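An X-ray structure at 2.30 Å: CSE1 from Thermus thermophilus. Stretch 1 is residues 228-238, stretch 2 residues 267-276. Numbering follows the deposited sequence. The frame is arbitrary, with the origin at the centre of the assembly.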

# COMPACT_ATOMS: atom_id res chain seq x y z
N ASP A 228 18.77 4.26 24.83
CA ASP A 228 18.90 5.10 23.63
C ASP A 228 17.56 5.63 23.12
O ASP A 228 17.52 6.52 22.29
CB ASP A 228 19.63 4.37 22.51
CG ASP A 228 21.06 4.03 22.88
OD1 ASP A 228 21.86 4.96 23.16
OD2 ASP A 228 21.39 2.83 22.92
N LEU A 229 16.48 5.09 23.65
CA LEU A 229 15.18 5.37 23.08
C LEU A 229 14.32 6.19 24.02
O LEU A 229 13.48 6.95 23.58
CB LEU A 229 14.46 4.05 22.76
CG LEU A 229 15.21 3.20 21.71
CD1 LEU A 229 14.53 1.84 21.46
CD2 LEU A 229 15.36 4.00 20.43
N GLU A 230 14.50 6.05 25.32
CA GLU A 230 13.67 6.83 26.23
C GLU A 230 13.88 8.33 26.02
O GLU A 230 14.93 8.75 25.55
CB GLU A 230 13.90 6.43 27.69
CG GLU A 230 15.33 6.42 28.11
CD GLU A 230 15.51 5.93 29.54
OE1 GLU A 230 14.58 6.14 30.35
OE2 GLU A 230 16.56 5.33 29.84
N GLY A 231 12.87 9.12 26.36
CA GLY A 231 12.91 10.55 26.12
C GLY A 231 13.10 10.85 24.64
O GLY A 231 13.30 12.00 24.24
N ALA A 232 13.05 9.82 23.81
CA ALA A 232 13.26 9.98 22.39
C ALA A 232 14.66 10.44 22.06
O ALA A 232 14.86 11.23 21.14
CB ALA A 232 12.22 10.94 21.78
N ARG A 233 15.66 9.90 22.75
CA ARG A 233 17.04 10.36 22.53
C ARG A 233 17.61 10.08 21.16
O ARG A 233 18.51 10.79 20.73
CB ARG A 233 17.99 9.82 23.59
CG ARG A 233 17.67 10.33 24.98
CD ARG A 233 18.33 9.42 26.01
NE ARG A 233 18.01 9.89 27.34
CZ ARG A 233 17.98 9.11 28.41
NH1 ARG A 233 18.25 7.82 28.30
NH2 ARG A 233 17.66 9.64 29.59
N THR A 234 17.12 9.04 20.48
CA THR A 234 17.65 8.69 19.17
C THR A 234 16.79 9.19 18.04
O THR A 234 15.61 8.87 17.96
CB THR A 234 17.81 7.17 19.00
OG1 THR A 234 18.57 6.66 20.09
CG2 THR A 234 18.53 6.86 17.69
N LYS A 235 17.38 9.98 17.15
CA LYS A 235 16.64 10.57 16.05
C LYS A 235 17.41 10.32 14.78
O LYS A 235 18.61 10.61 14.71
CB LYS A 235 16.46 12.06 16.28
CG LYS A 235 15.96 12.38 17.67
CD LYS A 235 15.79 13.86 17.87
CE LYS A 235 15.29 14.15 19.27
NZ LYS A 235 16.23 13.58 20.31
N TRP A 236 16.74 9.76 13.78
CA TRP A 236 17.39 9.44 12.52
C TRP A 236 16.68 10.15 11.40
O TRP A 236 15.45 10.16 11.35
CB TRP A 236 17.35 7.95 12.21
CG TRP A 236 18.16 7.06 13.05
CD1 TRP A 236 19.11 7.42 13.97
CD2 TRP A 236 18.11 5.62 13.06
NE1 TRP A 236 19.64 6.29 14.55
CE2 TRP A 236 19.05 5.18 14.01
CE3 TRP A 236 17.35 4.67 12.36
CZ2 TRP A 236 19.25 3.83 14.29
CZ3 TRP A 236 17.56 3.32 12.63
CH2 TRP A 236 18.49 2.92 13.59
N PRO A 237 17.45 10.72 10.47
CA PRO A 237 16.79 11.22 9.27
C PRO A 237 16.13 10.04 8.58
O PRO A 237 16.68 8.96 8.59
CB PRO A 237 17.94 11.82 8.45
CG PRO A 237 19.21 11.25 9.05
CD PRO A 237 18.91 10.94 10.48
N LEU A 238 14.93 10.24 8.04
CA LEU A 238 14.15 9.18 7.42
C LEU A 238 14.60 9.03 5.98
O LEU A 238 13.95 9.48 5.04
CB LEU A 238 12.66 9.55 7.48
CG LEU A 238 11.54 8.55 7.17
CD1 LEU A 238 11.57 7.36 8.15
CD2 LEU A 238 10.17 9.27 7.20
N GLY A 267 7.63 0.51 24.13
CA GLY A 267 8.06 1.88 24.33
C GLY A 267 8.36 2.60 23.02
O GLY A 267 8.07 2.09 21.95
N PRO A 268 8.96 3.79 23.09
CA PRO A 268 9.41 4.49 21.87
C PRO A 268 10.56 3.65 21.28
O PRO A 268 11.15 2.93 22.08
CB PRO A 268 9.88 5.82 22.43
CG PRO A 268 10.41 5.45 23.83
CD PRO A 268 9.52 4.37 24.33
N GLY A 269 10.92 3.66 20.01
CA GLY A 269 10.61 4.62 18.99
C GLY A 269 11.92 5.30 18.62
O GLY A 269 12.41 6.09 19.39
N VAL A 270 12.51 4.99 17.47
CA VAL A 270 13.46 5.94 16.89
C VAL A 270 12.70 7.08 16.20
O VAL A 270 11.79 6.85 15.40
CB VAL A 270 14.46 5.30 15.90
CG1 VAL A 270 15.24 6.39 15.16
CG2 VAL A 270 15.40 4.40 16.62
N GLU A 271 13.07 8.31 16.52
CA GLU A 271 12.39 9.49 15.97
C GLU A 271 12.77 9.77 14.53
O GLU A 271 13.93 9.97 14.24
CB GLU A 271 12.72 10.73 16.79
CG GLU A 271 12.09 10.74 18.15
CD GLU A 271 10.65 11.17 18.10
OE1 GLU A 271 10.37 12.16 17.38
OE2 GLU A 271 9.81 10.53 18.77
N PRO A 272 11.77 9.83 13.64
CA PRO A 272 12.02 10.14 12.22
C PRO A 272 12.31 11.63 12.02
O PRO A 272 11.51 12.46 12.41
CB PRO A 272 10.69 9.76 11.55
CG PRO A 272 9.65 9.97 12.63
CD PRO A 272 10.34 9.60 13.93
N LEU A 273 13.45 11.96 11.45
CA LEU A 273 13.74 13.33 11.08
C LEU A 273 13.44 13.54 9.60
O LEU A 273 13.63 12.62 8.80
CB LEU A 273 15.20 13.68 11.37
CG LEU A 273 15.61 13.66 12.84
CD1 LEU A 273 17.08 14.04 13.01
CD2 LEU A 273 14.71 14.58 13.65
N GLU A 274 12.99 14.73 9.24
CA GLU A 274 12.63 15.04 7.85
C GLU A 274 13.81 14.89 6.89
O GLU A 274 14.93 15.27 7.21
CB GLU A 274 12.01 16.44 7.74
CG GLU A 274 10.72 16.62 8.54
CD GLU A 274 9.91 17.84 8.10
OE1 GLU A 274 9.52 17.89 6.92
OE2 GLU A 274 9.66 18.73 8.94
N ALA A 275 13.55 14.33 5.72
CA ALA A 275 14.58 14.16 4.72
C ALA A 275 13.96 14.15 3.34
O ALA A 275 12.73 14.11 3.21
CB ALA A 275 15.36 12.88 4.96
N THR A 276 14.79 14.20 2.31
CA THR A 276 14.29 14.24 0.94
C THR A 276 13.81 12.87 0.41
O THR A 276 12.94 12.79 -0.46
CB THR A 276 15.32 14.88 -0.02
OG1 THR A 276 16.53 14.12 0.00
CG2 THR A 276 15.64 16.28 0.43
O HOH W 1 14.49 7.53 20.59

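Two short strands, 235-237 and 271-273, run parallel, and their hydrogen bonds alternate from one strand to the other. Glu271 N donates to Thr234 O (3.0 Å), Trp236 N to Glu271 O (2.9 Å), Leu273 N to Trp236 O (2.7 Å) and Leu238 N to Leu273 O (2.8 Å). Pro237 and Pro272 lack an amide hydrogen, yet the ladder asks it of neither: in this register both fall at positions whose nitrogen makes no bond across the pair. Their CA atoms still lie 3.5 Å from carbonyls opposite, Pro237 CA from Leu273 O and Pro272 CA from Trp236 O.

Alternation sorts the side chains. Lys235, Pro237, Glu271 and Leu273 share one face. With chi1 m, chi2 t and chi3 t, Lys235 runs extended, its CG 3.7 Å from Glu271 CB; chi4 then turns to p, and NZ donates to Ala232 O at 2.8 Å, so the ammonium binds within its own stretch while the aliphatic stem packs across. Glu271 is bent, m at both chi1 and chi2, and its CG lies 3.6 Å from Ala232 CB. Leu273, m then t, places CD1 3.9 Å from Lys235 CB and 4.4 Å from Pro237 CD.

Trp236 and Pro272 occupy the other face. At chi1 m and chi2 -10°, the indole presents a ring face to Val270, whose CG1 sits 3.9 Å from the centroid of the Trp236 five-membered ring, a CH-pi contact. Val270, chi1 t, also uses CG2, 3.8 Å from Leu229 CD2. Leu238, t then p, brings CD1 to 4.3 Å from Pro272 CB.

Before the strands, a cis peptide precedes Gly269, and a water bridges the two stretches, accepting from Thr234 N (3.0 Å) and donating to Gly269 O (2.8 Å). Thr234, chi1 m, directs OG1 to Asp228 O at a very short 2.4 Å.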